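Local coordinates for quinoline 2-oxidoreductase medium subunit (Pseudomonas putida, PDB 1T3Q) that serves as the FAD-carrying subunit of quinoline 2-oxidoreductase, a molybdenum hydroxylase, and probably takes part in electron transfer from the small subunit's iron-sulfur clusters, at the interface of chains B and A. Sequence-based numbering; all coordinates share one arbitrary frame. Chains: chain A, quinoline 2-oxidoreductase medium subunit; chain B, quinoline 2-oxidoreductase small subunit.

Contact 1: the interface of chains B and A. Residues chain B 28, 30, 68, 70-71; chain A 3, 6, 37.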
# COMPACT_ATOMS: atom_id res chain seq x y z
N ARG B 28 -24.32 -15.42 -11.79
CA ARG B 28 -23.31 -15.34 -12.86
C ARG B 28 -21.86 -15.42 -12.40
O ARG B 28 -20.95 -15.48 -13.24
CB ARG B 28 -23.50 -14.05 -13.67
CG ARG B 28 -23.09 -12.78 -12.92
CD ARG B 28 -23.33 -11.53 -13.76
NE ARG B 28 -22.69 -11.60 -15.07
CZ ARG B 28 -22.78 -10.67 -16.01
NH1 ARG B 28 -22.17 -10.82 -17.17
NH2 ARG B 28 -23.50 -9.57 -15.78
N HIS B 30 -18.71 -17.33 -10.66
CA HIS B 30 -18.29 -18.67 -10.26
C HIS B 30 -17.68 -18.64 -8.86
O HIS B 30 -17.37 -17.57 -8.33
CB HIS B 30 -17.35 -19.33 -11.29
CG HIS B 30 -16.18 -18.49 -11.73
ND1 HIS B 30 -15.26 -17.96 -10.85
CD2 HIS B 30 -15.74 -18.18 -12.97
CE1 HIS B 30 -14.30 -17.37 -11.53
NE2 HIS B 30 -14.56 -17.49 -12.82
N CYS B 68 -13.74 -22.72 -10.68
CA CYS B 68 -14.10 -21.83 -11.79
C CYS B 68 -15.27 -22.44 -12.56
O CYS B 68 -15.94 -21.74 -13.34
CB CYS B 68 -12.91 -21.63 -12.73
SG CYS B 68 -12.48 -23.05 -13.73
N THR B 70 -17.78 -24.07 -10.92
CA THR B 70 -18.79 -24.28 -9.90
C THR B 70 -19.40 -22.90 -9.67
O THR B 70 -18.68 -21.95 -9.42
CB THR B 70 -18.19 -24.76 -8.55
OG1 THR B 70 -17.50 -26.00 -8.74
CG2 THR B 70 -19.29 -24.94 -7.51
N LEU B 71 -20.72 -22.77 -9.77
CA LEU B 71 -21.32 -21.46 -9.52
C LEU B 71 -21.16 -21.17 -8.04
O LEU B 71 -21.22 -22.09 -7.21
CB LEU B 71 -22.82 -21.45 -9.88
CG LEU B 71 -23.27 -21.76 -11.31
CD1 LEU B 71 -24.78 -21.64 -11.40
CD2 LEU B 71 -22.62 -20.78 -12.29
N PHE A 3 -19.17 -15.35 -17.25
CA PHE A 3 -20.49 -15.80 -17.71
C PHE A 3 -21.42 -14.62 -17.96
O PHE A 3 -21.27 -13.56 -17.35
CB PHE A 3 -21.18 -16.68 -16.67
CG PHE A 3 -20.33 -17.79 -16.13
CD1 PHE A 3 -20.55 -18.28 -14.84
CD2 PHE A 3 -19.32 -18.37 -16.90
CE1 PHE A 3 -19.79 -19.31 -14.33
CE2 PHE A 3 -18.55 -19.42 -16.39
CZ PHE A 3 -18.79 -19.88 -15.10
N PHE A 6 -27.71 -14.32 -15.56
CA PHE A 6 -28.85 -15.25 -15.53
C PHE A 6 -29.34 -15.45 -14.10
O PHE A 6 -28.61 -15.21 -13.14
CB PHE A 6 -28.47 -16.60 -16.16
CG PHE A 6 -27.23 -17.23 -15.57
CD1 PHE A 6 -27.26 -17.84 -14.32
CD2 PHE A 6 -26.01 -17.17 -16.26
CE1 PHE A 6 -26.10 -18.39 -13.76
CE2 PHE A 6 -24.85 -17.71 -15.71
CZ PHE A 6 -24.90 -18.33 -14.46
N LEU A 37 -20.71 -24.52 -18.08
CA LEU A 37 -20.01 -23.31 -17.64
C LEU A 37 -18.90 -22.93 -18.62
O LEU A 37 -18.69 -21.74 -18.88
CB LEU A 37 -19.47 -23.48 -16.21
CG LEU A 37 -20.53 -23.72 -15.12
CD1 LEU A 37 -19.96 -23.32 -13.76
CD2 LEU A 37 -21.78 -22.91 -15.40
O HOH W 1 -26.37 -13.40 -12.56
O HOH W 2 -20.36 -13.48 -14.82
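The backbone carbonyl oxygen A:Phe3 O is gripped from chain B by the guanidinium of B:Arg28. The bond from B:Arg28 NH1 to A:Phe3 O measures 2.9 Å; it lies in the carbonyl plane on a lone pair, and the oxygen sits only 12° out of the guanidinium plane. B:Arg28 NE points at the same oxygen, but this second bond is weak. Water 2 also meets A:Phe3 O, at 2.7 Å, and it bonds B:Arg28 NE and the backbone B:Arg28 O, so one water bridges the arginine's NE and its own backbone O to A:Phe3 O. The bend at chi3 (-54°) in an otherwise extended chain turns the guanidinium so that its NE and NH1 edge meets the carbonyl. Cutting B:Arg28 back to an alanine would probably leave A:Phe3 O without its direct partner from chain B and water 2 less firmly placed. A further water, water 1, spans B:Arg28 N and A:Phe6 O, 2.9 Å from the latter.

Apolar contacts continue from there. The A:Phe3 ring reaches between B:His30 and B:Leu71: its CE1 lies 3.9 Å from B:His30 CB, with the two side chains crossing at about a right angle, and 3.8 Å from B:Leu71 CD2. That same methyl meets A:Leu37 CD2 at 3.9 Å, so one branch of the leucine touches A:Phe3 and A:Leu37, and lies close to A:Phe6 as well. A:Phe6 presents its ring tip, CZ, to B:Arg28 CA at 3.7 Å, packing against the backbone of the residue whose guanidinium holds A:Phe3. The far end of the A:Phe3 ring approaches the backbone oxygen of B:Cys68, a residue of the [2Fe-2S] cluster site. The patch thus docks the N-terminal stretch of the medium subunit on the small subunit beside an iron-sulfur site, and probably helps keep the two redox subunits in register.

Contact 2: the interface of chains B and A. Residues chain B 71, 74; chain A 8, 30-31, 50, 52, 108.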
# COMPACT_ATOMS: atom_id res chain seq x y z
N LEU B 71 -20.72 -22.77 -9.77
CA LEU B 71 -21.32 -21.46 -9.52
C LEU B 71 -21.16 -21.17 -8.04
O LEU B 71 -21.22 -22.09 -7.21
CB LEU B 71 -22.82 -21.45 -9.88
CG LEU B 71 -23.27 -21.76 -11.31
CD1 LEU B 71 -24.78 -21.64 -11.40
CD2 LEU B 71 -22.62 -20.78 -12.29
N GLN B 74 -23.74 -22.50 -5.98
CA GLN B 74 -23.77 -23.95 -5.77
C GLN B 74 -22.96 -24.36 -4.55
O GLN B 74 -22.82 -25.55 -4.26
CB GLN B 74 -23.27 -24.68 -7.02
CG GLN B 74 -24.23 -24.58 -8.19
CD GLN B 74 -23.71 -25.23 -9.45
OE1 GLN B 74 -22.62 -24.92 -9.92
NE2 GLN B 74 -24.50 -26.14 -10.01
N TYR A 8 -31.17 -18.01 -11.09
CA TYR A 8 -30.90 -19.38 -10.67
C TYR A 8 -31.98 -19.96 -9.77
O TYR A 8 -32.50 -19.28 -8.89
CB TYR A 8 -29.56 -19.43 -9.93
CG TYR A 8 -29.20 -20.76 -9.31
CD1 TYR A 8 -28.54 -21.74 -10.04
CD2 TYR A 8 -29.49 -21.01 -7.96
CE1 TYR A 8 -28.15 -22.95 -9.44
CE2 TYR A 8 -29.11 -22.21 -7.36
CZ TYR A 8 -28.44 -23.17 -8.10
OH TYR A 8 -28.06 -24.34 -7.49
N ILE A 30 -28.80 -27.09 -15.36
CA ILE A 30 -27.40 -27.20 -15.00
C ILE A 30 -27.30 -28.37 -14.03
O ILE A 30 -28.11 -28.49 -13.10
CB ILE A 30 -26.80 -25.93 -14.33
CG1 ILE A 30 -25.31 -26.18 -14.04
CG2 ILE A 30 -27.53 -25.59 -13.03
CD1 ILE A 30 -24.55 -25.00 -13.45
N ALA A 31 -26.35 -29.25 -14.28
CA ALA A 31 -26.10 -30.41 -13.44
C ALA A 31 -24.73 -30.21 -12.80
O ALA A 31 -24.60 -29.45 -11.84
CB ALA A 31 -26.12 -31.68 -14.28
N LEU A 50 -30.73 -20.60 -14.93
CA LEU A 50 -30.18 -21.94 -14.86
C LEU A 50 -30.95 -22.69 -13.80
O LEU A 50 -31.09 -22.21 -12.67
CB LEU A 50 -28.69 -21.92 -14.51
CG LEU A 50 -27.75 -21.36 -15.60
CD1 LEU A 50 -26.31 -21.60 -15.19
CD2 LEU A 50 -28.04 -22.04 -16.93
N ASP A 52 -30.94 -25.82 -11.59
CA ASP A 52 -30.11 -26.86 -11.01
C ASP A 52 -30.95 -28.08 -10.62
O ASP A 52 -32.08 -27.93 -10.15
CB ASP A 52 -29.40 -26.30 -9.76
CG ASP A 52 -28.10 -27.03 -9.44
OD1 ASP A 52 -28.00 -28.24 -9.73
OD2 ASP A 52 -27.19 -26.39 -8.87
N ARG A 108 -17.65 -33.75 -10.35
CA ARG A 108 -18.83 -32.92 -10.61
C ARG A 108 -19.65 -33.38 -11.81
O ARG A 108 -20.88 -33.29 -11.80
CB ARG A 108 -18.43 -31.45 -10.82
CG ARG A 108 -17.95 -30.73 -9.57
CD ARG A 108 -17.94 -29.22 -9.77
NE ARG A 108 -19.29 -28.66 -9.94
CZ ARG A 108 -20.16 -28.47 -8.96
NH1 ARG A 108 -21.36 -27.97 -9.22
NH2 ARG A 108 -19.83 -28.77 -7.70
O HOH W 3 -21.22 -26.33 -11.84
O HOH W 4 -21.14 -27.82 -5.19
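Direct hydrogen bonding across this patch centres on the side-chain amide of B:Gln74 and the carboxylate of A:Asp52. B:Gln74 NE2 donates to A:Asp52 OD2 over 2.9 Å, nearly straight at 168°. The acceptor lies close to the amide plane, yet the donor comes from above the carboxylate plane, 46° out of it, and the two flat groups are turned well away from coplanarity. A:Tyr8 OH, the phenol, donates to A:Asp52 OD2 at 2.6 Å on the anti side, reaching it from the opposite face. Two donors therefore share A:Asp52 OD2, which would probably stabilise its negative charge.

Within chain B, the other end of the amide is fixed as well: B:Leu71 N donates to B:Gln74 OE1 over 2.9 Å, in the carbonyl plane and on a lone pair. With the oxygen taking this backbone N-H and the nitrogen giving to the carboxylate, the amide's orientation is set at both ends. Its chain stays extended beyond CG, which carries the amide across to chain A.

Water-mediated contacts join A:Arg108. Water 3 links A:Arg108 NH1 to B:Gln74 OE1, and water 4 links A:Arg108 NH2 to the backbone B:Gln74 O. The guanidinium thus follows both the side chain and the main chain of the glutamine through solvent, its plane steeply inclined to the amide.

Apolar packing uses the second methyl of B:Leu71. B:Leu71 CD1 and A:Ile30 CD1 meet tip to tip at 3.9 Å, and the same leucine methyl touches the A:Tyr8 ring at CD1, 4.0 Å away. A:Leu50 CD1 approaches that methyl a little less closely. A:Ile30, with CG1 anti to the backbone N (chi1 -179°), also extends its terminal methyl, CD1, to 3.6 Å from B:Gln74 NE2.

Contact 1 and contact 2 are neighbouring patches of the same interface between the small and medium subunits, the centres of their C-alpha atoms about 8 Å apart. They meet at B:Leu71, which directs one methyl branch into each and so ties the two patches together. On chain A, contact 1 draws on loop residues near the N-terminus and helix 36-41, whereas contact 2 uses strands 7-9, 28-30 and 49-52. On chain B, 3-10 helices 67-69 and 72-75 flank the shared leucine. Contact 1 includes a [2Fe-2S] site residue, B:Cys68, and contact 2 borders an FAD-site residue, A:Ala31, so the interface probably helps hold the redox centres in place.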